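Local coordinates for protein tumor necrosis factor ligand superfamily member 13 (Mus musculus, PDB 1U5X) that acts as a homotrimeric cytokine of the tumor necrosis factor family, binding the receptors TACI and BCMA through its TNF domain and influencing tumor cell growth, at residues L8-N14 with V26-L32; G51-S57 with S103-L109; S57-F61 with P130-F134. All blocks are in the same frame, centred on the assembly; numbering follows the deposited sequence.

Interaction 1 of 3, residues L8-N14 with V26-L32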
ATOM      1  N   LEU A   8      -2.569 -10.673 -11.651  1.00 14.20           N
ATOM      2  CA  LEU A   8      -3.906 -11.193 -11.268  1.00 14.55           C
ATOM      3  C   LEU A   8      -4.520 -10.262 -10.257  1.00 15.22           C
ATOM      4  O   LEU A   8      -3.932 -10.016  -9.248  1.00 18.58           O
ATOM      5  CB  LEU A   8      -3.797 -12.622 -10.689  1.00 19.80           C
ATOM      6  CG  LEU A   8      -5.087 -13.355 -10.320  1.00 23.23           C
ATOM      7  CD1 LEU A   8      -5.938 -13.620 -11.520  1.00 19.08           C
ATOM      8  CD2 LEU A   8      -4.740 -14.666  -9.576  1.00 24.09           C
ATOM      9  N   HIS A   9      -5.709  -9.726 -10.545  1.00 16.73           N
ATOM     10  CA  HIS A   9      -6.433  -8.881  -9.616  1.00 15.45           C
ATOM     11  C   HIS A   9      -7.783  -9.561  -9.398  1.00 15.55           C
ATOM     12  O   HIS A   9      -8.507  -9.848 -10.345  1.00 15.62           O
ATOM     13  CB  HIS A   9      -6.611  -7.459 -10.144  1.00 16.03           C
ATOM     14  CG  HIS A   9      -7.225  -6.515  -9.161  1.00 14.61           C
ATOM     15  ND1 HIS A   9      -6.487  -5.862  -8.185  1.00 16.39           N
ATOM     16  CD2 HIS A   9      -8.508  -6.100  -9.009  1.00 18.77           C
ATOM     17  CE1 HIS A   9      -7.296  -5.056  -7.509  1.00 14.99           C
ATOM     18  NE2 HIS A   9      -8.525  -5.188  -7.984  1.00 17.02           N
ATOM     19  N   LEU A  10      -8.083  -9.804  -8.130  1.00 14.62           N
ATOM     20  CA  LEU A  10      -9.225 -10.571  -7.671  1.00 15.04           C
ATOM     21  C   LEU A  10     -10.103  -9.745  -6.745  1.00 13.34           C
ATOM     22  O   LEU A  10      -9.596  -8.898  -5.966  1.00 14.59           O
ATOM     23  CB  LEU A  10      -8.720 -11.755  -6.858  1.00 15.21           C
ATOM     24  CG  LEU A  10      -7.716 -12.687  -7.514  1.00 17.70           C
ATOM     25  CD1 LEU A  10      -6.946 -13.446  -6.439  1.00 24.95           C
ATOM     26  CD2 LEU A  10      -8.425 -13.644  -8.429  1.00 20.77           C
ATOM     27  N   VAL A  11     -11.402  -9.988  -6.836  1.00 13.14           N
ATOM     28  CA  VAL A  11     -12.382  -9.318  -5.993  1.00 15.65           C
ATOM     29  C   VAL A  11     -13.345 -10.344  -5.404  1.00 12.19           C
ATOM     30  O   VAL A  11     -13.360 -11.503  -5.832  1.00 16.25           O
ATOM     31  CB  VAL A  11     -13.143  -8.240  -6.792  1.00 15.82           C
ATOM     32  CG1 VAL A  11     -12.154  -7.202  -7.330  1.00 21.14           C
ATOM     33  CG2 VAL A  11     -13.959  -8.850  -7.896  1.00 16.43           C
ATOM     34  N   PRO A  12     -14.141  -9.970  -4.402  1.00 14.05           N
ATOM     35  CA  PRO A  12     -15.025 -10.954  -3.778  1.00 14.49           C
ATOM     36  C   PRO A  12     -16.200 -11.429  -4.642  1.00 17.04           C
ATOM     37  O   PRO A  12     -16.781 -10.683  -5.440  1.00 17.00           O
ATOM     38  CB  PRO A  12     -15.561 -10.225  -2.546  1.00 18.56           C
ATOM     39  CG  PRO A  12     -14.585  -9.074  -2.299  1.00 16.03           C
ATOM     40  CD  PRO A  12     -14.218  -8.674  -3.713  1.00 16.15           C
ATOM     41  N   VAL A  13     -16.560 -12.683  -4.428  1.00 17.44           N
ATOM     42  CA  VAL A  13     -17.831 -13.216  -4.911  1.00 17.11           C
ATOM     43  C   VAL A  13     -18.799 -13.364  -3.727  1.00 19.17           C
ATOM     44  O   VAL A  13     -19.993 -13.093  -3.843  1.00 23.73           O
ATOM     45  CB  VAL A  13     -17.670 -14.553  -5.682  1.00 20.18           C
ATOM     46  CG1 VAL A  13     -16.621 -14.469  -6.704  1.00 22.30           C
ATOM     47  CG2 VAL A  13     -17.405 -15.723  -4.789  1.00 27.23           C
ATOM     48  N   ASN A  14     -18.272 -13.822  -2.597  1.00 19.09           N
ATOM     49  CA  ASN A  14     -19.017 -13.895  -1.341  1.00 20.03           C
ATOM     50  C   ASN A  14     -18.060 -14.115  -0.173  1.00 21.97           C
ATOM     51  O   ASN A  14     -16.885 -14.435  -0.349  1.00 20.48           O
ATOM     52  CB  ASN A  14     -20.134 -14.960  -1.349  1.00 25.67           C
ATOM     53  CG  ASN A  14     -19.610 -16.375  -1.251  1.00 27.68           C
ATOM     54  OD1 ASN A  14     -18.845 -16.809  -2.090  1.00 31.24           O
ATOM     55  ND2 ASN A  14     -20.063 -17.116  -0.240  1.00 30.42           N
ATOM     56  N   VAL A  26     -12.726 -15.170   2.022  1.00 19.21           N
ATOM     57  CA  VAL A  26     -13.383 -14.588   0.879  1.00 19.81           C
ATOM     58  C   VAL A  26     -13.264 -15.563  -0.290  1.00 17.89           C
ATOM     59  O   VAL A  26     -12.192 -16.090  -0.569  1.00 20.76           O
ATOM     60  CB  VAL A  26     -12.672 -13.259   0.530  1.00 19.80           C
ATOM     61  CG1 VAL A  26     -13.311 -12.580  -0.673  1.00 24.64           C
ATOM     62  CG2 VAL A  26     -12.683 -12.340   1.750  1.00 25.31           C
ATOM     63  N   MET A  27     -14.375 -15.824  -0.953  1.00 15.16           N
ATOM     64  CA  MET A  27     -14.345 -16.505  -2.238  1.00 18.22           C
ATOM     65  C   MET A  27     -13.978 -15.462  -3.302  1.00 17.00           C
ATOM     66  O   MET A  27     -14.643 -14.439  -3.400  1.00 23.25           O
ATOM     67  CB  MET A  27     -15.704 -17.122  -2.510  1.00 20.53           C
ATOM     68  CG  MET A  27     -16.103 -18.144  -1.483  1.00 27.19           C
ATOM     69  SD  MET A  27     -15.136 -19.609  -1.682  1.00 28.72           S
ATOM     70  CE  MET A  27     -16.158 -20.550  -2.844  1.00 29.09           C
ATOM     71  N   TRP A  28     -12.923 -15.719  -4.071  1.00 17.89           N
ATOM     72  CA  TRP A  28     -12.349 -14.738  -5.016  1.00 13.72           C
ATOM     73  C   TRP A  28     -12.716 -15.061  -6.476  1.00 19.04           C
ATOM     74  O   TRP A  28     -12.896 -16.238  -6.840  1.00 17.56           O
ATOM     75  CB  TRP A  28     -10.828 -14.700  -4.892  1.00 17.76           C
ATOM     76  CG  TRP A  28     -10.314 -14.276  -3.542  1.00 16.34           C
ATOM     77  CD1 TRP A  28      -9.811 -15.090  -2.571  1.00 16.45           C
ATOM     78  CD2 TRP A  28     -10.301 -12.950  -3.000  1.00 17.35           C
ATOM     79  NE1 TRP A  28      -9.466 -14.351  -1.466  1.00 15.96           N
ATOM     80  CE2 TRP A  28      -9.773 -13.038  -1.690  1.00 19.50           C
ATOM     81  CE3 TRP A  28     -10.710 -11.694  -3.474  1.00 17.91           C
ATOM     82  CZ2 TRP A  28      -9.625 -11.930  -0.863  1.00 16.79           C
ATOM     83  CZ3 TRP A  28     -10.555 -10.584  -2.643  1.00 17.48           C
ATOM     84  CH2 TRP A  28     -10.014 -10.714  -1.354  1.00 20.72           C
ATOM     85  N   GLN A  29     -12.857 -14.016  -7.294  1.00 16.37           N
ATOM     86  CA  GLN A  29     -13.070 -14.145  -8.728  1.00 16.06           C
ATOM     87  C   GLN A  29     -12.094 -13.182  -9.427  1.00 15.80           C
ATOM     88  O   GLN A  29     -11.889 -12.047  -8.962  1.00 14.14           O
ATOM     89  CB  GLN A  29     -14.513 -13.808  -9.138  1.00 18.68           C
ATOM     90  CG  GLN A  29     -15.000 -12.415  -8.694  1.00 21.32           C
ATOM     91  CD  GLN A  29     -16.410 -12.095  -9.131  1.00 27.40           C
ATOM     92  OE1 GLN A  29     -16.869 -12.601 -10.148  1.00 26.39           O
ATOM     93  NE2 GLN A  29     -17.110 -11.264  -8.356  1.00 26.51           N
ATOM     94  N   PRO A  30     -11.458 -13.617 -10.504  1.00 16.21           N
ATOM     95  CA  PRO A  30     -10.579 -12.716 -11.264  1.00 16.46           C
ATOM     96  C   PRO A  30     -11.326 -11.675 -12.061  1.00 15.52           C
ATOM     97  O   PRO A  30     -12.323 -11.990 -12.727  1.00 13.33           O
ATOM     98  CB  PRO A  30      -9.827 -13.656 -12.202  1.00 20.07           C
ATOM     99  CG  PRO A  30     -10.716 -14.817 -12.342  1.00 17.64           C
ATOM    100  CD  PRO A  30     -11.451 -14.977 -11.061  1.00 20.02           C
ATOM    101  N   VAL A  31     -10.838 -10.432 -12.001  1.00 13.23           N
ATOM    102  CA  VAL A  31     -11.311  -9.401 -12.928  1.00 16.86           C
ATOM    103  C   VAL A  31     -10.231  -8.910 -13.914  1.00 13.30           C
ATOM    104  O   VAL A  31     -10.555  -8.269 -14.906  1.00 11.65           O
ATOM    105  CB  VAL A  31     -11.980  -8.218 -12.181  1.00 18.69           C
ATOM    106  CG1 VAL A  31     -13.232  -8.688 -11.433  1.00 22.93           C
ATOM    107  CG2 VAL A  31     -11.044  -7.540 -11.265  1.00 20.49           C
ATOM    108  N   LEU A  32      -8.967  -9.217 -13.629  1.00 13.11           N
ATOM    109  CA  LEU A  32      -7.847  -8.911 -14.520  1.00 13.67           C
ATOM    110  C   LEU A  32      -6.822 -10.013 -14.440  1.00 12.03           C
ATOM    111  O   LEU A  32      -6.375 -10.371 -13.360  1.00 12.16           O
ATOM    112  CB  LEU A  32      -7.156  -7.596 -14.123  1.00 11.22           C
ATOM    113  CG  LEU A  32      -5.952  -7.182 -14.973  1.00 13.29           C
ATOM    114  CD1 LEU A  32      -6.291  -7.013 -16.424  1.00 21.24           C
ATOM    115  CD2 LEU A  32      -5.329  -5.900 -14.432  1.00 16.88           C
TER
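An antiparallel beta hairpin pairing, broken by a classic beta bulge, joins L8-N14 to V26-L32, parts of strands 7-16 and 24-34, in the jelly-roll of the TNF domain. V31 and L32 both face H9 across the bulge: H9 N donates to L32 O (3.0 Å), and H9 O accepts V31 N (2.9 Å) and, weakly, L32 N (3.4 Å). Beyond it the ladder runs through the hydrogen-bonded pair V11-Q29, with V11 N to Q29 O and Q29 N to V11 O both 3.0 Å. P12 has no amide hydrogen to give and falls in a non-hydrogen-bonded pair with W28, so the ladder passes it and resumes with V13 N to M27 O at 2.8 Å. The short strands 8-12 and 26-30 run at 134° to each other, their axes 4.5 Å apart at closest, and each segment turns a corner, at V13 and at V31. On the side of L10 and P30, L10 CB lies 3.9 Å from W28 CE3, and both side chains reach L135 of strand 134-139, inside the sandwich. On the other side V11 CG2 touches V31 CG1 (3.6 Å), while the H9 ring meets F107 of a second subunit and bonds through ND1 to Y56. The p rotamer of the partly exposed Q29 brings its amide back over the partner strand, where NE2 donates to P12 O at 3.0 Å.

Interaction 2 of 3, residues G51-S57 with S103-L109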
ATOM      1  N   GLY A  51       8.480 -17.911  -8.519  1.00 12.64           N
ATOM      2  CA  GLY A  51       8.970 -16.577  -8.810  1.00 12.84           C
ATOM      3  C   GLY A  51       8.858 -15.625  -7.656  1.00 13.38           C
ATOM      4  O   GLY A  51       8.445 -16.015  -6.559  1.00 13.62           O
ATOM      5  N   ILE A  52       9.240 -14.368  -7.904  1.00 11.33           N
ATOM      6  CA  ILE A  52       9.090 -13.285  -6.950  1.00 10.28           C
ATOM      7  C   ILE A  52       7.879 -12.436  -7.343  1.00 12.56           C
ATOM      8  O   ILE A  52       7.724 -12.043  -8.506  1.00 16.22           O
ATOM      9  CB  ILE A  52      10.406 -12.447  -6.905  1.00 12.61           C
ATOM     10  CG1 ILE A  52      11.545 -13.298  -6.303  1.00 17.28           C
ATOM     11  CG2 ILE A  52      10.205 -11.186  -6.150  1.00 12.61           C
ATOM     12  CD1 ILE A  52      12.913 -12.624  -6.330  1.00 24.28           C
ATOM     13  N   TYR A  53       6.983 -12.193  -6.391  1.00 12.55           N
ATOM     14  CA  TYR A  53       5.735 -11.509  -6.661  1.00 12.91           C
ATOM     15  C   TYR A  53       5.501 -10.423  -5.677  1.00 16.91           C
ATOM     16  O   TYR A  53       5.749 -10.591  -4.496  1.00 14.66           O
ATOM     17  CB  TYR A  53       4.568 -12.487  -6.477  1.00 15.55           C
ATOM     18  CG  TYR A  53       4.521 -13.602  -7.478  1.00 14.20           C
ATOM     19  CD1 TYR A  53       5.255 -14.774  -7.292  1.00 14.42           C
ATOM     20  CD2 TYR A  53       3.684 -13.518  -8.592  1.00 13.75           C
ATOM     21  CE1 TYR A  53       5.181 -15.829  -8.203  1.00 12.37           C
ATOM     22  CE2 TYR A  53       3.606 -14.579  -9.518  1.00 20.90           C
ATOM     23  CZ  TYR A  53       4.358 -15.713  -9.322  1.00 15.26           C
ATOM     24  OH  TYR A  53       4.250 -16.735 -10.222  1.00 15.34           O
ATOM     25  N   LEU A  54       5.000  -9.304  -6.174  1.00 16.59           N
ATOM     26  CA  LEU A  54       4.307  -8.338  -5.350  1.00 16.90           C
ATOM     27  C   LEU A  54       2.910  -8.869  -5.090  1.00 16.82           C
ATOM     28  O   LEU A  54       2.184  -9.223  -6.041  1.00 14.68           O
ATOM     29  CB  LEU A  54       4.220  -7.023  -6.110  1.00 15.26           C
ATOM     30  CG  LEU A  54       3.442  -5.900  -5.416  1.00 16.27           C
ATOM     31  CD1 LEU A  54       4.117  -5.482  -4.113  1.00 20.54           C
ATOM     32  CD2 LEU A  54       3.292  -4.691  -6.386  1.00 17.45           C
ATOM     33  N   LEU A  55       2.547  -8.964  -3.801  1.00 15.64           N
ATOM     34  CA  LEU A  55       1.249  -9.426  -3.361  1.00 14.82           C
ATOM     35  C   LEU A  55       0.648  -8.294  -2.565  1.00 14.96           C
ATOM     36  O   LEU A  55       1.266  -7.780  -1.660  1.00 17.81           O
ATOM     37  CB  LEU A  55       1.426 -10.659  -2.454  1.00 19.44           C
ATOM     38  CG  LEU A  55       0.305 -11.601  -2.072  1.00 30.24           C
ATOM     39  CD1 LEU A  55      -0.792 -11.721  -3.079  1.00 35.48           C
ATOM     40  CD2 LEU A  55       0.924 -12.975  -1.761  1.00 23.41           C
ATOM     41  N   TYR A  56      -0.578  -7.917  -2.894  1.00 16.67           N
ATOM     42  CA  TYR A  56      -1.263  -6.844  -2.169  1.00 15.58           C
ATOM     43  C   TYR A  56      -2.653  -7.328  -1.783  1.00 15.29           C
ATOM     44  O   TYR A  56      -3.262  -8.135  -2.488  1.00 15.50           O
ATOM     45  CB  TYR A  56      -1.329  -5.546  -2.980  1.00 17.23           C
ATOM     46  CG  TYR A  56      -2.034  -5.617  -4.323  1.00 15.04           C
ATOM     47  CD1 TYR A  56      -3.390  -5.450  -4.427  1.00 17.14           C
ATOM     48  CD2 TYR A  56      -1.292  -5.844  -5.482  1.00 17.35           C
ATOM     49  CE1 TYR A  56      -4.029  -5.497  -5.685  1.00 15.40           C
ATOM     50  CE2 TYR A  56      -1.879  -5.922  -6.725  1.00 15.80           C
ATOM     51  CZ  TYR A  56      -3.259  -5.717  -6.825  1.00 18.69           C
ATOM     52  OH  TYR A  56      -3.821  -5.801  -8.073  1.00 14.52           O
ATOM     53  N   SER A  57      -3.151  -6.816  -0.659  1.00 14.61           N
ATOM     54  CA  SER A  57      -4.415  -7.224  -0.079  1.00 14.37           C
ATOM     55  C   SER A  57      -5.048  -6.028   0.591  1.00 14.47           C
ATOM     56  O   SER A  57      -4.417  -5.353   1.391  1.00 16.55           O
ATOM     57  CB  SER A  57      -4.193  -8.304   0.965  1.00 16.13           C
ATOM     58  OG  SER A  57      -5.352  -8.497   1.766  1.00 17.39           O
ATOM     59  N   SER A 103      -2.313  -3.853   2.912  1.00 13.75           N
ATOM     60  CA  SER A 103      -0.881  -4.192   3.069  1.00 13.85           C
ATOM     61  C   SER A 103      -0.406  -4.918   1.843  1.00 14.18           C
ATOM     62  O   SER A 103      -1.211  -5.394   1.025  1.00 14.77           O
ATOM     63  CB  SER A 103      -0.652  -5.004   4.358  1.00 14.93           C
ATOM     64  OG  SER A 103       0.733  -5.251   4.600  1.00 17.69           O
ATOM     65  N   ALA A 104       0.896  -4.947   1.665  1.00 15.53           N
ATOM     66  CA  ALA A 104       1.483  -5.552   0.471  1.00 15.21           C
ATOM     67  C   ALA A 104       2.974  -5.759   0.694  1.00 19.15           C
ATOM     68  O   ALA A 104       3.606  -5.083   1.508  1.00 17.53           O
ATOM     69  CB  ALA A 104       1.295  -4.638  -0.718  1.00 14.43           C
ATOM     70  N   GLY A 105       3.539  -6.700  -0.023  1.00 13.97           N
ATOM     71  CA  GLY A 105       4.971  -6.910  -0.014  1.00 15.07           C
ATOM     72  C   GLY A 105       5.442  -7.838  -1.091  1.00 12.69           C
ATOM     73  O   GLY A 105       4.620  -8.367  -1.842  1.00 16.63           O
ATOM     74  N   VAL A 106       6.759  -8.035  -1.152  1.00 13.83           N
ATOM     75  CA  VAL A 106       7.360  -8.833  -2.202  1.00 12.97           C
ATOM     76  C   VAL A 106       7.884 -10.127  -1.628  1.00 17.02           C
ATOM     77  O   VAL A 106       8.637 -10.100  -0.666  1.00 13.77           O
ATOM     78  CB  VAL A 106       8.487  -8.100  -2.907  1.00 13.61           C
ATOM     79  CG1 VAL A 106       9.088  -8.962  -3.964  1.00 16.51           C
ATOM     80  CG2 VAL A 106       7.941  -6.868  -3.556  1.00 18.05           C
ATOM     81  N   PHE A 107       7.468 -11.244  -2.238  1.00 12.95           N
ATOM     82  CA  PHE A 107       7.758 -12.567  -1.703  1.00 13.75           C
ATOM     83  C   PHE A 107       8.088 -13.576  -2.786  1.00 14.72           C
ATOM     84  O   PHE A 107       7.559 -13.517  -3.899  1.00 13.19           O
ATOM     85  CB  PHE A 107       6.546 -13.068  -0.921  1.00 13.70           C
ATOM     86  CG  PHE A 107       6.139 -12.152   0.177  1.00 15.60           C
ATOM     87  CD1 PHE A 107       6.774 -12.217   1.396  1.00 19.16           C
ATOM     88  CD2 PHE A 107       5.130 -11.195  -0.020  1.00 19.44           C
ATOM     89  CE1 PHE A 107       6.431 -11.343   2.409  1.00 20.50           C
ATOM     90  CE2 PHE A 107       4.771 -10.332   1.007  1.00 20.66           C
ATOM     91  CZ  PHE A 107       5.428 -10.424   2.215  1.00 18.46           C
ATOM     92  N   HIS A 108       8.981 -14.490  -2.447  1.00 11.79           N
ATOM     93  CA  HIS A 108       9.342 -15.603  -3.307  1.00 13.51           C
ATOM     94  C   HIS A 108       8.312 -16.691  -3.046  1.00 17.11           C
ATOM     95  O   HIS A 108       8.183 -17.181  -1.915  1.00 16.47           O
ATOM     96  CB  HIS A 108      10.707 -16.148  -2.948  1.00 15.89           C
ATOM     97  CG  HIS A 108      11.160 -17.277  -3.827  1.00 16.15           C
ATOM     98  ND1 HIS A 108      11.601 -17.099  -5.119  1.00 25.69           N
ATOM     99  CD2 HIS A 108      11.228 -18.605  -3.590  1.00 28.00           C
ATOM    100  CE1 HIS A 108      11.950 -18.268  -5.632  1.00 23.02           C
ATOM    101  NE2 HIS A 108      11.726 -19.203  -4.725  1.00 22.95           N
ATOM    102  N   LEU A 109       7.573 -17.029  -4.103  1.00 15.90           N
ATOM    103  CA  LEU A 109       6.547 -18.051  -4.069  1.00 17.18           C
ATOM    104  C   LEU A 109       7.041 -19.195  -4.938  1.00 16.41           C
ATOM    105  O   LEU A 109       7.725 -18.983  -5.943  1.00 16.96           O
ATOM    106  CB  LEU A 109       5.200 -17.478  -4.583  1.00 16.40           C
ATOM    107  CG  LEU A 109       4.685 -16.220  -3.880  1.00 17.27           C
ATOM    108  CD1 LEU A 109       3.309 -15.794  -4.406  1.00 20.16           C
ATOM    109  CD2 LEU A 109       4.618 -16.402  -2.409  1.00 17.06           C
TER
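Seven successive residue pairs zip G51-S57 to S103-L109 as a regular antiparallel ladder, with eight backbone hydrogen bonds of 2.8 to 3.0 Å. Side chains alternate between two faces. On one, I52 (m) sets CG2 against V106 CG1 at 3.3 Å, L54 (t) brings CD1 to 4.1 Å from V106 CG2, and Y56 rests CB on A104 CB (3.6 Å). The p rotamer of Y56 carries its ring away from S103-L109, and OH bonds to H9 ND1 and to V106 N of the second subunit. On the other face Y53 (m) lays CD1 3.6 Å from L109 CD1, and its hydroxyl reaches D49 O. At G105 a CB would clash with F107 CE2, whose ring lies over the position. L55, L109 and S57 point into the jelly-roll sandwich of the TNF domain toward I115 and V117 of strand 114-119, whereas I52, A104 and V106 pack on the third subunit and Y56 on the second. Strand 51-61 thus lies between strands 99-109 and 134-139.

Interaction 3 of 3, residues S57-F61 with P130-F134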
ATOM      1  N   SER A  57      -3.151  -6.816  -0.659  1.00 14.61           N
ATOM      2  CA  SER A  57      -4.415  -7.224  -0.079  1.00 14.37           C
ATOM      3  C   SER A  57      -5.048  -6.028   0.591  1.00 14.47           C
ATOM      4  O   SER A  57      -4.417  -5.353   1.391  1.00 16.55           O
ATOM      5  CB  SER A  57      -4.193  -8.304   0.965  1.00 16.13           C
ATOM      6  OG  SER A  57      -5.352  -8.497   1.766  1.00 17.39           O
ATOM      7  N   GLN A  58      -6.307  -5.767   0.268  1.00 16.63           N
ATOM      8  CA  GLN A  58      -7.105  -4.825   1.018  1.00 12.82           C
ATOM      9  C   GLN A  58      -8.380  -5.502   1.443  1.00 14.90           C
ATOM     10  O   GLN A  58      -8.998  -6.270   0.676  1.00 15.98           O
ATOM     11  CB  GLN A  58      -7.478  -3.566   0.230  1.00 15.74           C
ATOM     12  CG  GLN A  58      -8.210  -2.485   1.085  1.00 14.09           C
ATOM     13  CD  GLN A  58      -8.337  -1.158   0.351  1.00 15.42           C
ATOM     14  OE1 GLN A  58      -7.315  -0.443   0.196  1.00 15.93           O
ATOM     15  NE2 GLN A  58      -9.556  -0.785  -0.028  1.00 12.99           N
ATOM     16  N   VAL A  59      -8.764  -5.223   2.676  1.00 14.48           N
ATOM     17  CA  VAL A  59     -10.082  -5.622   3.160  1.00 12.58           C
ATOM     18  C   VAL A  59     -10.767  -4.412   3.764  1.00 15.13           C
ATOM     19  O   VAL A  59     -10.170  -3.647   4.543  1.00 13.71           O
ATOM     20  CB  VAL A  59     -10.002  -6.797   4.176  1.00 12.63           C
ATOM     21  CG1 VAL A  59     -11.415  -7.163   4.667  1.00 13.83           C
ATOM     22  CG2 VAL A  59      -9.279  -8.010   3.587  1.00 17.32           C
ATOM     23  N   LEU A  60     -12.041  -4.240   3.411  1.00 13.70           N
ATOM     24  CA  LEU A  60     -12.862  -3.167   3.939  1.00 14.89           C
ATOM     25  C   LEU A  60     -13.731  -3.695   5.084  1.00 16.37           C
ATOM     26  O   LEU A  60     -14.554  -4.572   4.877  1.00 14.51           O
ATOM     27  CB  LEU A  60     -13.733  -2.596   2.822  1.00 17.16           C
ATOM     28  CG  LEU A  60     -14.833  -1.626   3.230  1.00 20.42           C
ATOM     29  CD1 LEU A  60     -14.225  -0.545   4.117  1.00 18.81           C
ATOM     30  CD2 LEU A  60     -15.526  -1.045   1.957  1.00 23.89           C
ATOM     31  N   PHE A  61     -13.513  -3.198   6.293  1.00 12.13           N
ATOM     32  CA  PHE A  61     -14.244  -3.727   7.473  1.00 14.15           C
ATOM     33  C   PHE A  61     -15.343  -2.784   7.948  1.00 14.33           C
ATOM     34  O   PHE A  61     -15.149  -1.560   7.950  1.00 16.11           O
ATOM     35  CB  PHE A  61     -13.257  -3.938   8.616  1.00 11.80           C
ATOM     36  CG  PHE A  61     -12.200  -4.960   8.329  1.00 12.14           C
ATOM     37  CD1 PHE A  61     -12.421  -6.316   8.592  1.00 18.66           C
ATOM     38  CD2 PHE A  61     -10.959  -4.567   7.876  1.00 14.32           C
ATOM     39  CE1 PHE A  61     -11.420  -7.250   8.352  1.00 16.87           C
ATOM     40  CE2 PHE A  61      -9.973  -5.487   7.644  1.00 19.41           C
ATOM     41  CZ  PHE A  61     -10.195  -6.832   7.891  1.00 18.62           C
ATOM     42  N   PRO A 130     -15.951  -4.708  -4.759  1.00 13.27           N
ATOM     43  CA  PRO A 130     -14.654  -4.914  -5.432  1.00 14.38           C
ATOM     44  C   PRO A 130     -13.721  -3.714  -5.281  1.00 11.66           C
ATOM     45  O   PRO A 130     -12.487  -3.840  -5.376  1.00 16.22           O
ATOM     46  CB  PRO A 130     -15.060  -5.158  -6.903  1.00 18.23           C
ATOM     47  CG  PRO A 130     -16.361  -4.457  -7.057  1.00 17.22           C
ATOM     48  CD  PRO A 130     -17.056  -4.583  -5.727  1.00 13.95           C
ATOM     49  N   HIS A 131     -14.293  -2.549  -4.981  1.00 12.49           N
ATOM     50  CA  HIS A 131     -13.494  -1.310  -4.786  1.00 14.14           C
ATOM     51  C   HIS A 131     -12.903  -1.234  -3.399  1.00 17.64           C
ATOM     52  O   HIS A 131     -11.926  -0.523  -3.212  1.00 15.03           O
ATOM     53  CB  HIS A 131     -14.370  -0.066  -5.083  1.00 14.58           C
ATOM     54  CG  HIS A 131     -15.209  -0.249  -6.289  1.00 15.03           C
ATOM     55  ND1 HIS A 131     -16.564  -0.499  -6.224  1.00 20.95           N
ATOM     56  CD2 HIS A 131     -14.877  -0.309  -7.595  1.00 16.31           C
ATOM     57  CE1 HIS A 131     -17.037  -0.657  -7.447  1.00 16.53           C
ATOM     58  NE2 HIS A 131     -16.034  -0.550  -8.296  1.00 18.67           N
ATOM     59  N   GLY A 132     -13.455  -2.004  -2.444  1.00 12.95           N
ATOM     60  CA  GLY A 132     -12.991  -2.001  -1.065  1.00 15.95           C
ATOM     61  C   GLY A 132     -12.223  -3.212  -0.539  1.00 15.02           C
ATOM     62  O   GLY A 132     -11.370  -3.077   0.344  1.00 16.37           O
ATOM     63  N   THR A 133     -12.515  -4.382  -1.086  1.00 16.18           N
ATOM     64  CA  THR A 133     -11.870  -5.634  -0.696  1.00 15.06           C
ATOM     65  C   THR A 133     -11.338  -6.262  -1.980  1.00 14.22           C
ATOM     66  O   THR A 133     -12.087  -6.492  -2.906  1.00 15.39           O
ATOM     67  CB  THR A 133     -12.888  -6.544  -0.024  1.00 14.33           C
ATOM     68  OG1 THR A 133     -13.351  -5.908   1.157  1.00 16.78           O
ATOM     69  CG2 THR A 133     -12.283  -7.825   0.450  1.00 17.29           C
ATOM     70  N   PHE A 134     -10.033  -6.488  -2.033  1.00 14.06           N
ATOM     71  CA  PHE A 134      -9.400  -7.048  -3.200  1.00 14.79           C
ATOM     72  C   PHE A 134      -8.060  -7.676  -2.867  1.00 18.81           C
ATOM     73  O   PHE A 134      -7.522  -7.501  -1.774  1.00 16.24           O
ATOM     74  CB  PHE A 134      -9.321  -5.991  -4.320  1.00 14.61           C
ATOM     75  CG  PHE A 134      -8.656  -4.707  -3.924  1.00 15.00           C
ATOM     76  CD1 PHE A 134      -7.280  -4.611  -3.881  1.00 14.79           C
ATOM     77  CD2 PHE A 134      -9.416  -3.572  -3.660  1.00 15.17           C
ATOM     78  CE1 PHE A 134      -6.661  -3.414  -3.533  1.00 17.25           C
ATOM     79  CE2 PHE A 134      -8.787  -2.393  -3.316  1.00 14.33           C
ATOM     80  CZ  PHE A 134      -7.447  -2.306  -3.283  1.00 17.14           C
TER
HETATM   81  O   HOH W   1      -7.700  -9.003   0.498  1.00 21.96           O
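S57-F61 is extended strand, whereas P130-G132 curls as loop, phi/psi of P130 and H131 being -66/-21 and -82/-19, before T133 and F134 straighten. One antiparallel hydrogen-bonded pair forms: Q58 N to F134 O and F134 N to Q58 O, both 2.9 Å. Past it Q58 NE2 donates to G132 O (2.9 Å), and L60 N to T133 OG1 (3.1 Å), the hydroxyl, itself bonded to S127 O, standing in for a backbone acceptor. Q58 CB sits over the face of the F134 ring, 3.9 Å from its centroid, a CH-pi contact. Water 1 joins S57 OG to F134 O, each 2.7 Å away; S57 OG also bonds Q70 NE2. A CB on G132 would collide with L60 CD2. Q58 OE1 also bonds S103 OG of the second subunit, and F134 packs on A104 there. This is the start of an antiparallel strand pairing in the TNF jelly-roll, where the loop leads into strand 134-139, in the sheet that packs against a neighbouring subunit of the trimer.

All three contacts build the same antiparallel sheet system. Interaction 2 is a buried, uniform backbone ladder; interaction 3 is also buried but has a single bridge, completed by side chains and a water; interaction 1 is partly buried, bulged, and has exposed residues. Interactions 2 and 3 share S57 and use successive parts of strand 51-61, their centres about 17 Å apart, whereas the centres of interactions 1 and 3 are about 10 Å apart. They meet around three rings: H9 ND1 is 2.7 Å from Y56 OH, a probable hydrogen bond, and F134 CD1 lies 3.7 Å from H9 CE1 and 3.8 Å from Y56 CE1. Each contact also reaches a neighbouring subunit, linking the sheet to the trimer.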